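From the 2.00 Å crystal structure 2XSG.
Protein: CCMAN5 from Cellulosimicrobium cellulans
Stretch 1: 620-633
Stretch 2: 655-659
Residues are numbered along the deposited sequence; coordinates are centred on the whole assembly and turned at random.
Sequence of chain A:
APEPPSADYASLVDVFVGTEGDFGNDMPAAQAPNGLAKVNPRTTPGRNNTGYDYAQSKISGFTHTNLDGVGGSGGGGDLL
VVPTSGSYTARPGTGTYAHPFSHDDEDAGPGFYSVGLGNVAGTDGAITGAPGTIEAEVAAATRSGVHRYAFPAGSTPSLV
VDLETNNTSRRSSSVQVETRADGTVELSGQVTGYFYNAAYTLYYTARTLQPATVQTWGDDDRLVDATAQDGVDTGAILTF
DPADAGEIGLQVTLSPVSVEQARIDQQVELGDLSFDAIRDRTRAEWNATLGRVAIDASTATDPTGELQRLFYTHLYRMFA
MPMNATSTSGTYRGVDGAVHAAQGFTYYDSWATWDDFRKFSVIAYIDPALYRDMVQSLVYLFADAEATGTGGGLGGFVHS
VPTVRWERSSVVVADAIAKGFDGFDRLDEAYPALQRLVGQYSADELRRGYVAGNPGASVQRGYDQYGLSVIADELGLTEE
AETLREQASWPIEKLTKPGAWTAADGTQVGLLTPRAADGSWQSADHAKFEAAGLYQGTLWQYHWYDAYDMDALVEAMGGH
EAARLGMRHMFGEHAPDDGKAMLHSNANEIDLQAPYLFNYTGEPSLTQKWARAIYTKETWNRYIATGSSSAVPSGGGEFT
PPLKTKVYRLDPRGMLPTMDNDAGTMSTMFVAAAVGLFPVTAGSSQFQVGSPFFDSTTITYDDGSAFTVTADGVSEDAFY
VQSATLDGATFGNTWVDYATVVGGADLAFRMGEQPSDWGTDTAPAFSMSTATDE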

ATOM      1  N   TRP A 620      10.535 -18.642 -11.572  1.00  6.60           N
ATOM      2  CA  TRP A 620      10.661 -18.049 -12.903  1.00  7.46           C
ATOM      3  C   TRP A 620       9.797 -16.806 -13.026  1.00  7.30           C
ATOM      4  O   TRP A 620       8.613 -16.820 -12.690  1.00  7.30           O
ATOM      5  N   ASN A 621      10.417 -15.726 -13.491  1.00  7.01           N
ATOM      6  CA  ASN A 621       9.717 -14.467 -13.708  1.00  6.73           C
ATOM      7  C   ASN A 621       9.870 -13.984 -15.130  1.00  6.29           C
ATOM      8  O   ASN A 621      10.976 -13.652 -15.565  1.00  6.48           O
ATOM      9  N   ARG A 622       8.750 -13.998 -15.854  1.00  5.85           N
ATOM     10  CA  ARG A 622       8.698 -13.538 -17.233  1.00  4.87           C
ATOM     11  C   ARG A 622       8.328 -12.059 -17.325  1.00  5.06           C
ATOM     12  O   ARG A 622       8.842 -11.330 -18.184  1.00  4.82           O
ATOM     13  N   TYR A 623       7.451 -11.607 -16.434  1.00  4.93           N
ATOM     14  CA  TYR A 623       6.906 -10.259 -16.553  1.00  5.03           C
ATOM     15  C   TYR A 623       7.357  -9.262 -15.479  1.00  5.19           C
ATOM     16  O   TYR A 623       7.484  -9.601 -14.307  1.00  4.85           O
ATOM     17  N   ILE A 624       7.595  -8.024 -15.919  1.00  6.02           N
ATOM     18  CA  ILE A 624       7.754  -6.861 -15.023  1.00  5.64           C
ATOM     19  C   ILE A 624       6.422  -6.116 -14.998  1.00  5.80           C
ATOM     20  O   ILE A 624       5.463  -6.573 -15.610  1.00  6.37           O
ATOM     21  N   ALA A 625       6.344  -5.003 -14.275  1.00  5.86           N
ATOM     22  CA  ALA A 625       5.070  -4.328 -14.042  1.00  6.35           C
ATOM     23  C   ALA A 625       4.803  -3.196 -15.021  1.00  6.29           C
ATOM     24  O   ALA A 625       3.752  -2.572 -14.970  1.00  7.37           O
ATOM     25  N   THR A 626       5.763  -2.938 -15.908  1.00  6.47           N
ATOM     26  CA  THR A 626       5.669  -1.848 -16.875  1.00  6.19           C
ATOM     27  C   THR A 626       6.461  -2.241 -18.130  1.00  6.14           C
ATOM     28  O   THR A 626       7.110  -3.288 -18.148  1.00  5.72           O
ATOM     29  N   GLY A 627       6.371  -1.437 -19.186  1.00  6.01           N
ATOM     30  CA  GLY A 627       6.994  -1.758 -20.473  1.00  5.93           C
ATOM     31  C   GLY A 627       8.460  -2.170 -20.380  1.00  6.46           C
ATOM     32  O   GLY A 627       8.868  -3.204 -20.911  1.00  6.37           O
ATOM     33  N   SER A 628       9.259  -1.350 -19.712  1.00  6.14           N
ATOM     34  CA  SER A 628      10.670  -1.641 -19.586  1.00  7.00           C
ATOM     35  C   SER A 628      11.268  -0.983 -18.337  1.00  7.73           C
ATOM     36  O   SER A 628      10.682  -0.056 -17.757  1.00  7.31           O
ATOM     37  N   SER A 629      12.457  -1.442 -17.956  1.00  8.94           N
ATOM     38  CA  SER A 629      13.152  -0.935 -16.771  1.00  9.77           C
ATOM     39  C   SER A 629      14.663  -0.931 -17.004  1.00 10.41           C
ATOM     40  O   SER A 629      15.231  -1.915 -17.497  1.00 10.23           O
ATOM     41  N   SER A 630      15.311   0.174 -16.646  1.00 10.71           N
ATOM     42  CA  SER A 630      16.776   0.261 -16.696  1.00 11.33           C
ATOM     43  C   SER A 630      17.421  -0.588 -15.604  1.00 11.09           C
ATOM     44  O   SER A 630      18.614  -0.838 -15.636  1.00 11.41           O
ATOM     45  N   ALA A 631      16.629  -1.034 -14.637  1.00 11.41           N
ATOM     46  CA  ALA A 631      17.156  -1.803 -13.520  1.00 10.90           C
ATOM     47  C   ALA A 631      17.417  -3.275 -13.843  1.00 10.91           C
ATOM     48  O   ALA A 631      18.078  -3.961 -13.072  1.00 11.22           O
ATOM     49  N   VAL A 632      16.915  -3.759 -14.980  1.00  9.98           N
ATOM     50  CA  VAL A 632      17.084  -5.168 -15.364  1.00  8.53           C
ATOM     51  C   VAL A 632      16.840  -5.268 -16.859  1.00  7.98           C
ATOM     52  O   VAL A 632      15.947  -4.590 -17.379  1.00  8.28           O
ATOM     53  N   PRO A 633      17.629  -6.095 -17.569  1.00  7.61           N
ATOM     54  CA  PRO A 633      17.399  -6.245 -19.008  1.00  7.28           C
ATOM     55  C   PRO A 633      15.956  -6.678 -19.314  1.00  6.68           C
ATOM     56  O   PRO A 633      15.529  -7.760 -18.903  1.00  6.45           O
ATOM     57  N   MET A 655      11.619  -6.080  -3.583  1.00  5.05           N
ATOM     58  CA  MET A 655      10.747  -6.744  -4.534  1.00  4.93           C
ATOM     59  C   MET A 655      11.482  -6.863  -5.854  1.00  4.40           C
ATOM     60  O   MET A 655      12.577  -6.317  -6.021  1.00  3.74           O
ATOM     61  N   LEU A 656      10.833  -7.514  -6.817  1.00  3.43           N
ATOM     62  CA  LEU A 656      11.300  -7.500  -8.199  1.00  3.04           C
ATOM     63  C   LEU A 656      11.490  -6.057  -8.677  1.00  2.93           C
ATOM     64  O   LEU A 656      10.801  -5.156  -8.190  1.00  3.07           O
ATOM     65  N   PRO A 657      12.404  -5.838  -9.640  1.00  2.68           N
ATOM     66  CA  PRO A 657      12.457  -4.504 -10.233  1.00  3.10           C
ATOM     67  C   PRO A 657      11.084  -4.174 -10.869  1.00  3.13           C
ATOM     68  O   PRO A 657      10.465  -5.062 -11.453  1.00  2.49           O
ATOM     69  N   THR A 658      10.660  -2.909 -10.754  1.00  3.04           N
ATOM     70  CA  THR A 658       9.334  -2.383 -11.161  1.00  3.53           C
ATOM     71  C   THR A 658       8.152  -2.780 -10.252  1.00  3.59           C
ATOM     72  O   THR A 658       7.031  -2.268 -10.414  1.00  3.76           O
ATOM     73  N   MET A 659       8.375  -3.711  -9.342  1.00  3.32           N
ATOM     74  CA  MET A 659       7.290  -4.236  -8.523  1.00  3.65           C
ATOM     75  C   MET A 659       7.004  -3.315  -7.335  1.00  3.55           C
ATOM     76  O   MET A 659       7.552  -3.493  -6.261  1.00  3.88           O
TER

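Stretch 1 leaves its strand at Tyr623 and loops across the tight turn of stretch 2, a type II turn from Leu656 to Met659 closed by a backbone hydrogen bond from Met659 N to Leu656 O (3.0 Å). Trp620 lies beyond reach of this turn, and contact begins with Asn621 (chi1 m), whose CA-to-CB bond points toward it and whose OD1 comes to 3.3 Å from Leu656 CD1. This is a packing contact, since the leucine methyl offers no polar partner; Leu656 itself is m,t. Arg622, extended with chi1 to chi3 all t, is out of reach, and the CA-to-CB bond of Tyr623 (m) points away; both find polar partners elsewhere in the structure.

The CA-to-CB bond of Ile624 (p,t) points sideways, yet its CB comes within 3.4 Å of Thr658 OG1 and its CG2 within 3.9 Å of Pro657 O. The polar link between the stretches follows at Ala625, whose backbone N donates to Thr658 OG1 at 2.9 Å with a nearly straight angle of 160°. The p rotamer of Thr658 places this hydroxyl beside the loop, where it also donates to Pro657 O over a very short 2.4 Å between OG1 and O. Ala625 CB, pointing toward stretch 2, packs 3.5 Å from the same OG1.

The threonine methyl also packs against the loop: Thr658 CG2 lies 3.9 Å from CG2 of Thr626 (t) and 3.5 Å from CB of Ser629. Between these two residues the loop swings outward, with Gly627 making no contact and the CA-to-CB bond of Ser628 (p) pointing away. Ser629 (t) turns back in, and its OG accepts a hydrogen bond from Ala631 N (3.0 Å) within the type I turn from Ser629 to Val632. Past Ser630, which is out of reach, the contact becomes apolar: Ala631 CB meets Pro657 CB at 4.1 Å, and Val632 (p) sets CG1 3.6 Å from Pro657 CG.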

ATOM      1  CB  TRP A 620      10.263 -19.050 -13.983  1.00  7.46           C
ATOM      2  CG  TRP A 620      11.353 -20.021 -14.281  1.00  9.06           C
ATOM      3  CD1 TRP A 620      11.340 -21.375 -14.044  1.00 10.38           C
ATOM      4  CD2 TRP A 620      12.632 -19.720 -14.849  1.00  9.33           C
ATOM      5  NE1 TRP A 620      12.525 -21.927 -14.456  1.00 11.77           N
ATOM      6  CE2 TRP A 620      13.341 -20.940 -14.946  1.00 10.62           C
ATOM      7  CE3 TRP A 620      13.240 -18.543 -15.310  1.00  8.28           C
ATOM      8  CZ2 TRP A 620      14.635 -21.015 -15.483  1.00 11.07           C
ATOM      9  CZ3 TRP A 620      14.532 -18.617 -15.837  1.00 10.61           C
ATOM     10  CH2 TRP A 620      15.215 -19.846 -15.915  1.00 11.10           C
ATOM     11  CB  ASN A 621      10.184 -13.410 -12.714  1.00  6.57           C
ATOM     12  CG  ASN A 621       9.631 -13.661 -11.333  1.00  6.42           C
ATOM     13  OD1 ASN A 621       8.548 -13.184 -10.999  1.00  6.78           O
ATOM     14  ND2 ASN A 621      10.333 -14.476 -10.548  1.00  3.12           N
ATOM     15  CB  ARG A 622       7.713 -14.388 -18.062  1.00  5.06           C
ATOM     16  CG  ARG A 622       7.494 -13.856 -19.491  1.00  3.50           C
ATOM     17  CD  ARG A 622       6.642 -14.772 -20.367  1.00  5.38           C
ATOM     18  NE  ARG A 622       6.349 -14.130 -21.659  1.00  3.65           N
ATOM     19  CZ  ARG A 622       5.588 -14.650 -22.624  1.00  3.29           C
ATOM     20  NH1 ARG A 622       5.043 -15.854 -22.506  1.00  2.00           N
ATOM     21  NH2 ARG A 622       5.390 -13.958 -23.735  1.00  4.00           N
ATOM     22  CB  TYR A 623       5.378 -10.320 -16.585  1.00  5.00           C
ATOM     23  CG  TYR A 623       4.801 -11.110 -17.756  1.00  4.92           C
ATOM     24  CD1 TYR A 623       4.443 -12.449 -17.607  1.00  3.65           C
ATOM     25  CD2 TYR A 623       4.574 -10.507 -18.985  1.00  4.12           C
ATOM     26  CE1 TYR A 623       3.889 -13.172 -18.662  1.00  4.52           C
ATOM     27  CE2 TYR A 623       4.039 -11.227 -20.054  1.00  5.41           C
ATOM     28  CZ  TYR A 623       3.696 -12.555 -19.880  1.00  6.21           C
ATOM     29  OH  TYR A 623       3.152 -13.277 -20.922  1.00  6.72           O
ATOM     30  CB  ILE A 624       8.951  -5.929 -15.446  1.00  6.23           C
ATOM     31  CG1 ILE A 624       8.930  -5.633 -16.955  1.00  4.10           C
ATOM     32  CG2 ILE A 624      10.295  -6.568 -15.035  1.00  5.18           C
ATOM     33  CD1 ILE A 624       9.943  -4.578 -17.411  1.00  5.53           C
ATOM     34  CB  ALA A 625       4.972  -3.836 -12.603  1.00  5.41           C
ATOM     35  CB  THR A 626       6.142  -0.494 -16.272  1.00  6.57           C
ATOM     36  OG1 THR A 626       5.762   0.565 -17.145  1.00  5.78           O
ATOM     37  CG2 THR A 626       7.688  -0.473 -16.061  1.00  6.89           C
ATOM     38  CB  SER A 628      11.404  -1.170 -20.841  1.00  6.66           C
ATOM     39  OG  SER A 628      11.466   0.249 -20.895  1.00  5.63           O
ATOM     40  CB  SER A 629      12.800  -1.806 -15.555  1.00 10.19           C
ATOM     41  OG  SER A 629      13.737  -1.670 -14.489  1.00 11.17           O
ATOM     42  CB  SER A 630      17.225   1.715 -16.515  1.00 11.65           C
ATOM     43  OG  SER A 630      16.714   2.211 -15.285  1.00 12.80           O
ATOM     44  CB  ALA A 631      16.244  -1.675 -12.321  1.00 11.29           C
ATOM     45  CB  VAL A 632      16.100  -6.100 -14.568  1.00  8.30           C
ATOM     46  CG1 VAL A 632      14.638  -5.922 -15.044  1.00  7.33           C
ATOM     47  CG2 VAL A 632      16.542  -7.580 -14.619  1.00  9.21           C
ATOM     48  CB  PRO A 633      18.399  -7.331 -19.413  1.00  6.72           C
ATOM     49  CG  PRO A 633      19.479  -7.216 -18.428  1.00  7.07           C
ATOM     50  CD  PRO A 633      18.847  -6.806 -17.132  1.00  7.67           C
ATOM     51  CB  MET A 655       9.475  -5.907  -4.779  1.00  5.25           C
ATOM     52  CG  MET A 655       8.885  -5.222  -3.569  1.00  7.97           C
ATOM     53  SD  MET A 655       8.036  -6.406  -2.566  1.00 13.73           S
ATOM     54  CE  MET A 655       7.182  -5.315  -1.434  1.00 12.68           C
ATOM     55  CB  LEU A 656      10.284  -8.194  -9.095  1.00  2.47           C
ATOM     56  CG  LEU A 656      10.099  -9.705  -8.863  1.00  2.81           C
ATOM     57  CD1 LEU A 656       8.920 -10.194  -9.666  1.00  3.69           C
ATOM     58  CD2 LEU A 656      11.363 -10.474  -9.222  1.00  3.85           C
ATOM     59  CB  PRO A 657      13.540  -4.641 -11.309  1.00  2.87           C
ATOM     60  CG  PRO A 657      13.611  -6.152 -11.591  1.00  2.94           C
ATOM     61  CD  PRO A 657      13.347  -6.783 -10.284  1.00  2.20           C
ATOM     62  CB  THR A 658       8.901  -2.775 -12.595  1.00  3.32           C
ATOM     63  OG1 THR A 658       8.499  -4.152 -12.593  1.00  4.58           O
ATOM     64  CG2 THR A 658       9.982  -2.512 -13.646  1.00  3.04           C
ATOM     65  CB  MET A 659       7.635  -5.652  -8.059  1.00  4.06           C
ATOM     66  CG  MET A 659       6.618  -6.302  -7.111  1.00  4.41           C
ATOM     67  SD  MET A 659       7.173  -7.976  -6.756  1.00  4.89           S
ATOM     68  CE  MET A 659       5.996  -8.454  -5.497  1.00  2.00           C
TER